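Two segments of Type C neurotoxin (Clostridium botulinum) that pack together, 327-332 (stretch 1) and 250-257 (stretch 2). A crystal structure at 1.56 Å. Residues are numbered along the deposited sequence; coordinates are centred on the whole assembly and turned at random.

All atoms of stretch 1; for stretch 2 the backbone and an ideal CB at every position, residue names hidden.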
# COMPACT_ATOMS: atom_id res chain seq x y z
N TYR A 327 27.48 10.65 7.78
CA TYR A 327 27.25 10.76 9.22
C TYR A 327 26.43 9.58 9.74
O TYR A 327 25.41 9.21 9.17
CB TYR A 327 26.51 12.06 9.55
CG TYR A 327 27.16 13.31 9.03
CD1 TYR A 327 28.18 13.93 9.73
CD2 TYR A 327 26.73 13.88 7.84
CE1 TYR A 327 28.78 15.09 9.24
CE2 TYR A 327 27.31 15.03 7.35
CZ TYR A 327 28.33 15.63 8.05
OH TYR A 327 28.90 16.77 7.55
N ALA A 328 26.89 8.99 10.82
CA ALA A 328 26.13 7.96 11.50
C ALA A 328 24.92 8.58 12.21
O ALA A 328 24.81 9.80 12.36
CB ALA A 328 27.01 7.23 12.50
N LEU A 329 24.01 7.71 12.63
CA LEU A 329 22.86 8.12 13.42
C LEU A 329 23.04 7.60 14.84
O LEU A 329 23.63 6.54 15.05
CB LEU A 329 21.58 7.55 12.80
CG LEU A 329 21.34 7.92 11.34
CD1 LEU A 329 20.02 7.32 10.93
CD2 LEU A 329 21.34 9.43 11.16
N LYS A 330 22.53 8.34 15.81
CA LYS A 330 22.72 7.97 17.21
C LYS A 330 21.41 8.13 17.95
O LYS A 330 20.48 8.76 17.45
CB LYS A 330 23.77 8.87 17.87
CG LYS A 330 25.10 8.90 17.12
CD LYS A 330 26.02 10.00 17.62
CE LYS A 330 26.47 9.74 19.04
NZ LYS A 330 27.39 10.81 19.51
N LEU A 331 21.35 7.57 19.16
CA LEU A 331 20.22 7.76 20.06
C LEU A 331 20.55 8.86 21.08
O LEU A 331 21.67 8.90 21.61
CB LEU A 331 19.89 6.46 20.80
CG LEU A 331 19.40 5.30 19.94
CD1 LEU A 331 19.02 4.08 20.77
CD2 LEU A 331 18.22 5.76 19.10
N GLN A 332 19.58 9.72 21.34
CA GLN A 332 19.71 10.79 22.34
C GLN A 332 18.58 10.68 23.36
O GLN A 332 17.41 10.57 23.00
CB GLN A 332 19.67 12.16 21.65
CG GLN A 332 19.55 13.34 22.61
CD GLN A 332 19.73 14.66 21.90
OE1 GLN A 332 20.78 14.92 21.28
NE2 GLN A 332 18.72 15.51 21.96
N UNK A 250 19.41 -1.36 15.50
CA UNK A 250 19.92 -1.59 16.85
C UNK A 250 21.04 -0.62 17.21
O UNK A 250 21.88 -0.30 16.39
CB UNK A 250 20.42 -3.03 16.98
N UNK A 251 21.07 -0.17 18.47
CA UNK A 251 22.21 0.62 18.92
C UNK A 251 23.40 -0.29 19.20
O UNK A 251 23.25 -1.32 19.85
CB UNK A 251 21.85 1.43 20.17
N UNK A 252 24.56 0.09 18.70
CA UNK A 252 25.77 -0.68 18.97
C UNK A 252 26.93 0.30 19.10
O UNK A 252 27.22 1.05 18.18
CB UNK A 252 26.04 -1.71 17.87
N UNK A 253 27.56 0.31 20.27
CA UNK A 253 28.67 1.24 20.51
C UNK A 253 28.34 2.66 20.06
O UNK A 253 29.12 3.30 19.33
CB UNK A 253 29.93 0.75 19.79
N UNK A 254 27.17 3.14 20.49
CA UNK A 254 26.79 4.54 20.39
C UNK A 254 26.28 5.03 19.04
O UNK A 254 26.05 6.22 18.86
CB UNK A 254 28.00 5.39 20.78
N UNK A 255 26.12 4.12 18.09
CA UNK A 255 25.48 4.49 16.83
C UNK A 255 24.42 3.45 16.51
O UNK A 255 24.26 2.46 17.23
CB UNK A 255 26.50 4.60 15.70
N UNK A 256 23.67 3.69 15.44
CA UNK A 256 22.68 2.71 15.03
C UNK A 256 23.21 1.90 13.85
O UNK A 256 23.85 2.44 12.94
CB UNK A 256 21.36 3.39 14.67
N UNK A 257 22.93 0.60 13.87
CA UNK A 257 23.29 -0.26 12.74
C UNK A 257 22.11 -1.16 12.43
O UNK A 257 21.14 -1.21 13.19
CB UNK A 257 24.54 -1.09 13.04

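Stretch 2 folds back on itself as a hairpin, and its second arm crosses the strand of stretch 1 at a steep angle, 111° between their N-to-C directions, with contacts running from Ala 328 to Leu 331.

Position 250 has extended backbone angles and a CA-to-CB bond directed away from stretch 1, with no atom of that stretch within 5.5 Å of the ideal CB. Stretch 1 therefore sets no preference here, and the deposited residue is Ala 250. Its backbone N and O pair with the O and N of position 257, both at 2.9 Å, which ties the arms together.

At position 251 the bond points sideways, and the ideal CB lies 3.9 Å from Leu 331 CD1. A modest apolar side chain would suit this methyl group. The phi of -77° also admits proline, and the backbone N makes no hydrogen bond within the hairpin that proline would forfeit. Pro 251 is found; its CB packs 3.9 Å from Leu 331 CD1.

Positions 252 and 253 lie out of reach of stretch 1, so polar or charged residues are as acceptable as any. Position 252 opens a type I' turn and is Lys 252, extended in all four chi angles, with NZ hydrogen-bonded elsewhere in the structure. Position 253 has positive phi and psi (47°/49°), which favours glycine, asparagine or aspartate; it is Asn 253.

Position 254 again has a positive phi, 80°, with psi near 5°, so glycine or asparagine would be the leading candidates. Its ideal CB is 4.9 Å from Lys 330 CE, a loose approach that leaves room for a polar group. Asn 254 occupies it. The main chain makes the closer contact, Asn 254 O lying 3.3 Å from Lys 330 CG, and water 1 links the stretches by donating a weak hydrogen bond to Asn 254 O (3.0 Å) and accepting one from Leu 331 N (2.9 Å).

At position 255 the ideal CB is 3.5 Å from Leu 329 O, 4.2 Å from Ala 328 CB and 4.7 Å from Lys 330 CG. Apart from that carbonyl the surroundings are aliphatic, and the extended backbone suits valine, isoleucine or threonine. Ile 255 places CG2 3.9 Å from Ala 328 CB, while its CA makes a CA-H...O contact of 3.3 Å with Leu 329 O.

Position 256 points toward stretch 1, and its N donates to Leu 329 O at 2.9 Å, the direct hydrogen bond between the stretches. With Leu 329 and Leu 331 nearby, leucine, isoleucine or methionine would fit. Leu 256 sets CD1 4.0 Å from Leu 329 CB and CD2 3.8 Å from Leu 331 CG. Water 2 adds a bridge, lying within hydrogen-bonding reach of Leu 256 O (2.7 Å) and accepting from Leu 329 N (2.8 Å).

Position 257 is directed away, so stretch 1 sets no preference, and its extended backbone accepts many residues, beta-branched ones among them; it is Val 257, without contact to stretch 1.

Stretch 2 (250-257) APKNNILV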
# COMPACT_ATOMS: atom_id res chain seq x y z
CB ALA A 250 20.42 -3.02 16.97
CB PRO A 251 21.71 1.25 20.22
CG PRO A 251 20.73 0.28 20.74
CD PRO A 251 20.06 -0.34 19.53
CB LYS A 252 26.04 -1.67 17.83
CG LYS A 252 27.32 -2.48 17.96
CD LYS A 252 27.37 -3.56 16.88
CE LYS A 252 28.65 -4.37 16.95
NZ LYS A 252 28.60 -5.51 15.98
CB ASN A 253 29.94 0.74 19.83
CG ASN A 253 30.56 -0.43 20.55
OD1 ASN A 253 30.53 -0.50 21.78
ND2 ASN A 253 31.14 -1.36 19.80
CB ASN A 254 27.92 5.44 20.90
CG ASN A 254 28.24 5.21 22.36
OD1 ASN A 254 27.34 4.96 23.17
ND2 ASN A 254 29.52 5.28 22.71
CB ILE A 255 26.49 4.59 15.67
CG1 ILE A 255 27.06 3.21 15.36
CG2 ILE A 255 27.59 5.62 15.98
CD1 ILE A 255 27.51 3.07 13.93
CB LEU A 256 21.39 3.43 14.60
CG LEU A 256 20.68 4.21 15.69
CD1 LEU A 256 19.50 4.96 15.08
CD2 LEU A 256 20.24 3.26 16.80
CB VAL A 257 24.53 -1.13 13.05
CG1 VAL A 257 25.78 -0.25 13.20
CG2 VAL A 257 24.28 -1.98 14.27
O HOH W 1 23.57 6.24 20.51
O HOH W 2 24.23 4.99 12.05
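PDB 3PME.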